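Local coordinates for UPF0098 protein CT_736 (Chlamydia trachomatis, PDB 3N08) that probably binds phospholipid head groups or related phosphate-bearing ligands, as a bacterial member of the phosphatidylethanolamine-binding protein family, at residues Pro30-Ser35 with Leu44-Glu49; Arg15-Lys20 with His108-Tyr113. One frame throughout, in Å; residues are numbered along the deposited sequence.

Overall arrangement
Contact 1 and contact 2 lie about 12 Å apart, centre to centre. Both segments of contact 1 fall between those of contact 2 in sequence: 15-20 comes first, then 30-35, 44-49 and finally 108-113. Strands 43-50 and 108-117 are antiparallel neighbours in the mixed sheet, and probable hydrogen bonds from Tyr113 N to Ile47 O and from Tyr111 N to Glu49 O join the two contacts. Contact 1 packs the small sheet, with strand 32-35 in its middle, against this larger sheet, and so joins the two sheets of the beta sandwich. In contact 2, Ile17, just after edge strand 15-16, packs on strand 108-117 of the same larger sheet.

Contact 1. Residues Pro30-Ser35 with Leu44-Glu49; sequences PPLSFS and LVLIVE
Phe34 and Leu44 meet in the buried space between two beta sheets, with Leu32 and Leu46 forming a second pair. Phe34 has its CG anti to the carbonyl carbon (chi1 -60°), which sends the ring from strand 32-35 toward strand 43-50. Phe34 CB starts the contact, 4.1 Å from Leu44 CD1. Phe34 CG is 3.9 Å from Leu44 CD1. Phe34 CD2 makes the nearest approach, 3.8 Å from Leu44 CD1. Further out, Phe34 CE2 is already drawing away from Leu44 CD1, at 4.3 Å. At the tip of the ring, Phe34 CZ is 4.6 Å from Leu46 CB. Leu44 CD1 therefore sits beside the root and the CD2 side of the Phe34 ring, approaching it obliquely. The two side chains point opposite ways as they pass.

Leu32 and Leu46 touch methyl to methyl. Leu32 CD1 lies 3.6 Å from Leu46 CD2, and the two side chains meet aslant. In Leu46, CG anti to the backbone N (chi1 175°), combined with chi2 of 70°, places CD2 against Leu32 CD1.

Strand 32-35 hydrogen-bonds through its backbone to neighbours in its own small sheet, such as Leu32 to Leu78 and Ser33 to Thr7. Leu6 touches both Phe34 and Leu46, and Trp66 also packs on Leu46. No hydrogen bond crosses between 30-35 and 44-49. The four touching residues are all buried and apolar, so the two sheets are held here by van der Waals contact and the exclusion of water.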
loop_
_atom_site.group_PDB
_atom_site.type_symbol
_atom_site.label_atom_id
_atom_site.label_comp_id
_atom_site.label_asym_id
_atom_site.label_seq_id
_atom_site.Cartn_x
_atom_site.Cartn_y
_atom_site.Cartn_z
ATOM N N PRO B 30 5.965 16.054 -7.185
ATOM C CA PRO B 30 6.428 14.739 -7.638
ATOM C C PRO B 30 5.289 13.921 -8.231
ATOM O O PRO B 30 4.116 14.150 -7.891
ATOM C CB PRO B 30 6.908 14.080 -6.339
ATOM C CG PRO B 30 6.009 14.714 -5.270
ATOM C CD PRO B 30 5.829 16.137 -5.720
ATOM N N PRO B 31 5.634 12.965 -9.105
ATOM C CA PRO B 31 4.613 12.056 -9.627
ATOM C C PRO B 31 4.079 11.152 -8.525
ATOM O O PRO B 31 4.819 10.697 -7.660
ATOM C CB PRO B 31 5.368 11.251 -10.682
ATOM C CG PRO B 31 6.770 11.231 -10.182
ATOM C CD PRO B 31 6.991 12.560 -9.487
ATOM N N LEU B 32 2.775 10.940 -8.517
ATOM C CA LEU B 32 2.146 10.043 -7.559
ATOM C C LEU B 32 1.117 9.196 -8.250
ATOM O O LEU B 32 0.472 9.645 -9.197
ATOM C CB LEU B 32 1.436 10.854 -6.485
ATOM C CG LEU B 32 2.344 11.740 -5.626
ATOM C CD1 LEU B 32 1.493 12.699 -4.793
ATOM C CD2 LEU B 32 3.195 10.871 -4.704
ATOM N N SER B 33 0.953 7.969 -7.774
ATOM C CA SER B 33 -0.025 7.016 -8.308
ATOM C C SER B 33 -0.917 6.498 -7.210
ATOM O O SER B 33 -0.449 6.106 -6.131
ATOM C CB SER B 33 0.665 5.810 -8.933
ATOM O OG SER B 33 1.410 6.198 -10.076
ATOM N N PHE B 34 -2.208 6.490 -7.482
ATOM C CA PHE B 34 -3.209 5.943 -6.593
ATOM C C PHE B 34 -3.694 4.645 -7.224
ATOM O O PHE B 34 -3.976 4.603 -8.432
ATOM C CB PHE B 34 -4.394 6.902 -6.467
ATOM C CG PHE B 34 -4.033 8.258 -5.927
ATOM C CD1 PHE B 34 -3.481 9.229 -6.755
ATOM C CD2 PHE B 34 -4.237 8.573 -4.596
ATOM C CE1 PHE B 34 -3.148 10.490 -6.252
ATOM C CE2 PHE B 34 -3.933 9.828 -4.103
ATOM C CZ PHE B 34 -3.378 10.781 -4.924
ATOM N N SER B 35 -3.774 3.571 -6.464
ATOM C CA SER B 35 -4.345 2.369 -7.034
ATOM C C SER B 35 -5.068 1.582 -5.966
ATOM O O SER B 35 -4.940 1.839 -4.771
ATOM C CB SER B 35 -3.275 1.525 -7.715
ATOM O OG SER B 35 -2.350 1.040 -6.762
ATOM N N LEU B 44 -10.960 11.438 -3.604
ATOM C CA LEU B 44 -9.688 11.233 -2.916
ATOM C C LEU B 44 -9.155 12.546 -2.374
ATOM O O LEU B 44 -9.390 13.620 -2.918
ATOM C CB LEU B 44 -8.643 10.642 -3.871
ATOM C CG LEU B 44 -8.865 9.218 -4.391
ATOM C CD1 LEU B 44 -7.906 8.878 -5.535
ATOM C CD2 LEU B 44 -8.705 8.228 -3.239
ATOM N N VAL B 45 -8.395 12.411 -1.297
ATOM C CA VAL B 45 -7.702 13.503 -0.630
ATOM C C VAL B 45 -6.223 13.163 -0.497
ATOM O O VAL B 45 -5.876 12.006 -0.214
ATOM C CB VAL B 45 -8.275 13.708 0.779
ATOM C CG1 VAL B 45 -7.515 14.788 1.539
ATOM C CG2 VAL B 45 -9.772 14.007 0.692
ATOM N N LEU B 46 -5.372 14.164 -0.683
ATOM C CA LEU B 46 -3.924 14.040 -0.476
ATOM C C LEU B 46 -3.436 15.114 0.487
ATOM O O LEU B 46 -3.742 16.283 0.300
ATOM C CB LEU B 46 -3.226 14.158 -1.830
ATOM C CG LEU B 46 -1.694 14.158 -1.773
ATOM C CD1 LEU B 46 -1.133 12.829 -1.398
ATOM C CD2 LEU B 46 -1.074 14.627 -3.077
ATOM N N ILE B 47 -2.689 14.710 1.517
ATOM C CA ILE B 47 -2.062 15.660 2.439
ATOM C C ILE B 47 -0.581 15.291 2.514
ATOM O O ILE B 47 -0.253 14.148 2.796
ATOM C CB ILE B 47 -2.703 15.631 3.831
ATOM C CG1 ILE B 47 -4.181 15.975 3.740
ATOM C CG2 ILE B 47 -1.961 16.582 4.790
ATOM C CD1 ILE B 47 -4.932 15.837 5.049
ATOM N N VAL B 48 0.305 16.263 2.284
ATOM C CA VAL B 48 1.739 16.025 2.361
ATOM C C VAL B 48 2.287 16.911 3.449
ATOM O O VAL B 48 2.045 18.126 3.463
ATOM C CB VAL B 48 2.440 16.342 1.034
ATOM C CG1 VAL B 48 3.915 16.040 1.083
ATOM C CG2 VAL B 48 1.765 15.606 -0.119
ATOM N N GLU B 49 3.042 16.315 4.351
ATOM C CA GLU B 49 3.546 17.065 5.474
ATOM C C GLU B 49 4.911 16.610 5.934
ATOM O O GLU B 49 5.342 15.489 5.668
ATOM C CB GLU B 49 2.559 17.025 6.612
ATOM C CG GLU B 49 2.268 15.652 7.109
ATOM C CD GLU B 49 1.101 15.620 8.102
ATOM O OE1 GLU B 49 0.166 16.439 7.970
ATOM O OE2 GLU B 49 1.125 14.784 9.028
#

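Contact 2. Residues Arg15-Lys20 with His108-Tyr113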
loop_
_atom_site.group_PDB
_atom_site.type_symbol
_atom_site.label_atom_id
_atom_site.label_comp_id
_atom_site.label_asym_id
_atom_site.label_seq_id
_atom_site.Cartn_x
_atom_site.Cartn_y
_atom_site.Cartn_z
ATOM N N ARG B 15 12.929 6.342 0.875
ATOM C CA ARG B 15 14.108 6.658 0.060
ATOM C C ARG B 15 14.112 8.138 -0.313
ATOM O O ARG B 15 13.122 8.818 -0.128
ATOM C CB ARG B 15 14.161 5.791 -1.202
ATOM C CG ARG B 15 14.161 4.277 -0.903
ATOM C CD ARG B 15 15.186 3.894 0.161
ATOM N NE ARG B 15 16.542 4.253 -0.272
ATOM C CZ ARG B 15 17.585 4.450 0.532
ATOM N NH1 ARG B 15 17.462 4.338 1.841
ATOM N NH2 ARG B 15 18.766 4.773 0.015
ATOM N N PRO B 16 15.238 8.628 -0.815
ATOM C CA PRO B 16 15.332 10.054 -1.141
ATOM C C PRO B 16 14.434 10.464 -2.298
ATOM O O PRO B 16 14.392 9.792 -3.351
ATOM C CB PRO B 16 16.810 10.226 -1.526
ATOM C CG PRO B 16 17.531 9.148 -0.778
ATOM C CD PRO B 16 16.556 7.979 -0.839
ATOM N N ILE B 17 13.720 11.571 -2.115
ATOM C CA ILE B 17 12.980 12.228 -3.183
ATOM C C ILE B 17 13.991 12.909 -4.101
ATOM O O ILE B 17 14.876 13.623 -3.615
ATOM C CB ILE B 17 12.050 13.293 -2.585
ATOM C CG1 ILE B 17 11.044 12.619 -1.644
ATOM C CG2 ILE B 17 11.360 14.081 -3.676
ATOM C CD1 ILE B 17 10.242 13.609 -0.763
ATOM N N PRO B 18 13.899 12.695 -5.432
ATOM C CA PRO B 18 14.856 13.357 -6.329
ATOM C C PRO B 18 14.882 14.869 -6.209
ATOM O O PRO B 18 13.889 15.538 -5.909
ATOM C CB PRO B 18 14.396 12.923 -7.718
ATOM C CG PRO B 18 13.708 11.589 -7.455
ATOM C CD PRO B 18 13.028 11.750 -6.146
ATOM N N LYS B 19 16.065 15.405 -6.476
ATOM C CA LYS B 19 16.347 16.823 -6.349
ATOM C C LYS B 19 15.353 17.704 -7.111
ATOM O O LYS B 19 15.014 18.799 -6.670
ATOM C CB LYS B 19 17.767 17.063 -6.835
ATOM C CG LYS B 19 18.184 18.520 -6.798
ATOM C CD LYS B 19 19.668 18.675 -7.095
ATOM C CE LYS B 19 20.496 18.328 -5.868
ATOM N NZ LYS B 19 21.946 18.540 -6.160
ATOM N N LYS B 20 14.903 17.219 -8.266
ATOM C CA LYS B 20 13.988 17.949 -9.137
ATOM C C LYS B 20 12.728 18.453 -8.392
ATOM O O LYS B 20 12.135 19.466 -8.759
ATOM C CB LYS B 20 13.576 16.970 -10.248
ATOM C CG LYS B 20 12.634 17.472 -11.311
ATOM C CD LYS B 20 12.286 16.298 -12.231
ATOM C CE LYS B 20 11.574 16.725 -13.502
ATOM N NZ LYS B 20 12.514 17.251 -14.521
ATOM N N HIS B 108 15.028 15.505 6.256
ATOM C CA HIS B 108 13.649 15.402 6.752
ATOM C C HIS B 108 12.886 14.312 6.036
ATOM O O HIS B 108 13.222 13.947 4.912
ATOM C CB HIS B 108 12.852 16.682 6.501
ATOM C CG HIS B 108 13.327 17.890 7.238
ATOM N ND1 HIS B 108 12.612 19.065 7.193
ATOM C CD2 HIS B 108 14.430 18.148 7.977
ATOM C CE1 HIS B 108 13.236 19.990 7.895
ATOM N NE2 HIS B 108 14.356 19.466 8.359
ATOM N N ARG B 109 11.853 13.820 6.720
ATOM C CA ARG B 109 10.871 12.911 6.153
ATOM C C ARG B 109 9.627 13.664 5.725
ATOM O O ARG B 109 9.119 14.518 6.460
ATOM C CB ARG B 109 10.498 11.877 7.225
ATOM C CG ARG B 109 11.632 11.003 7.660
ATOM C CD ARG B 109 11.282 10.250 8.945
ATOM N NE ARG B 109 11.093 11.173 10.058
ATOM C CZ ARG B 109 10.637 10.837 11.250
ATOM N NH1 ARG B 109 10.319 9.563 11.485
ATOM N NH2 ARG B 109 10.509 11.763 12.193
ATOM N N TYR B 110 9.165 13.361 4.518
ATOM C CA TYR B 110 7.964 13.951 3.947
ATOM C C TYR B 110 6.954 12.823 3.761
ATOM O O TYR B 110 7.179 11.874 2.990
ATOM C CB TYR B 110 8.296 14.666 2.612
ATOM C CG TYR B 110 9.272 15.775 2.837
ATOM C CD1 TYR B 110 8.852 17.045 3.184
ATOM C CD2 TYR B 110 10.632 15.519 2.823
ATOM C CE1 TYR B 110 9.767 18.057 3.468
ATOM C CE2 TYR B 110 11.549 16.506 3.128
ATOM C CZ TYR B 110 11.108 17.770 3.434
ATOM O OH TYR B 110 12.056 18.724 3.754
ATOM N N TYR B 111 5.848 12.941 4.485
ATOM C CA TYR B 111 4.793 11.932 4.482
ATOM C C TYR B 111 3.668 12.389 3.576
ATOM O O TYR B 111 3.210 13.550 3.642
ATOM C CB TYR B 111 4.273 11.708 5.888
ATOM C CG TYR B 111 5.226 10.909 6.744
ATOM C CD1 TYR B 111 5.134 9.527 6.818
ATOM C CD2 TYR B 111 6.230 11.535 7.481
ATOM C CE1 TYR B 111 5.994 8.794 7.597
ATOM C CE2 TYR B 111 7.089 10.806 8.252
ATOM C CZ TYR B 111 6.972 9.432 8.306
ATOM O OH TYR B 111 7.873 8.727 9.097
ATOM N N PHE B 112 3.243 11.478 2.709
ATOM C CA PHE B 112 2.178 11.686 1.751
ATOM C C PHE B 112 1.033 10.763 2.144
ATOM O O PHE B 112 1.188 9.546 2.183
ATOM C CB PHE B 112 2.640 11.280 0.359
ATOM C CG PHE B 112 3.775 12.086 -0.197
ATOM C CD1 PHE B 112 5.069 11.976 0.319
ATOM C CD2 PHE B 112 3.564 12.935 -1.244
ATOM C CE1 PHE B 112 6.101 12.728 -0.225
ATOM C CE2 PHE B 112 4.595 13.676 -1.782
ATOM C CZ PHE B 112 5.865 13.564 -1.265
ATOM N N TYR B 113 -0.095 11.339 2.515
ATOM C CA TYR B 113 -1.230 10.573 3.001
ATOM C C TYR B 113 -2.355 10.683 1.993
ATOM O O TYR B 113 -2.735 11.784 1.618
ATOM C CB TYR B 113 -1.714 11.135 4.341
ATOM C CG TYR B 113 -0.694 11.034 5.444
ATOM C CD1 TYR B 113 -0.324 9.806 5.949
ATOM C CD2 TYR B 113 -0.087 12.154 5.968
ATOM C CE1 TYR B 113 0.620 9.699 6.983
ATOM C CE2 TYR B 113 0.834 12.057 7.002
ATOM C CZ TYR B 113 1.183 10.829 7.482
ATOM O OH TYR B 113 2.123 10.757 8.508
#
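Ile17 reaches Tyr110 and Phe112 with one atom, its terminal methyl CD1. CG1 of Ile17 is anti to the carbonyl carbon (chi1 -61°). The chain then runs on extended, with chi2 at 168°, and this carries CD1 to strand 108-117. Ile17 CD1 lies 4.0 Å from Tyr110 CB and 4.1 Å from Tyr110 CD2. It therefore sits at the root of the tyrosine, approaching the ring obliquely. Tyr110 likewise has its CG anti to the carbonyl carbon (chi1 -61°), which leaves CB and the CD2 side of the ring beside the Ile17 methyl. The two side chains lie roughly perpendicular. The same methyl also comes to the edge of the Phe112 ring, near its plane, with Ile17 CD1 4.3 Å from Phe112 CE1. Tyr110 and Phe112 are two apart on the strand, and both start out toward Ile17. No hydrogen bond links the two segments directly, and the contact is apolar and buried.

Strand 140-150 bridges the segments, because backbone bonds tie Ile17 to Thr149 and Tyr110 to Gly148. The Cys23-Cys102 disulfide is a further tie between the nearby chain regions. Elsewhere Tyr110 packs edge-to-face with His65 and touches Asp50, Pro101 and Pro103. His108 ND1 is hydrogen-bonded to Asp50 OD2. This grouping of histidines, aspartate and tyrosine at the end of the central sheet is consistent with the anion-binding pocket of the phosphatidylethanolamine-binding protein fold.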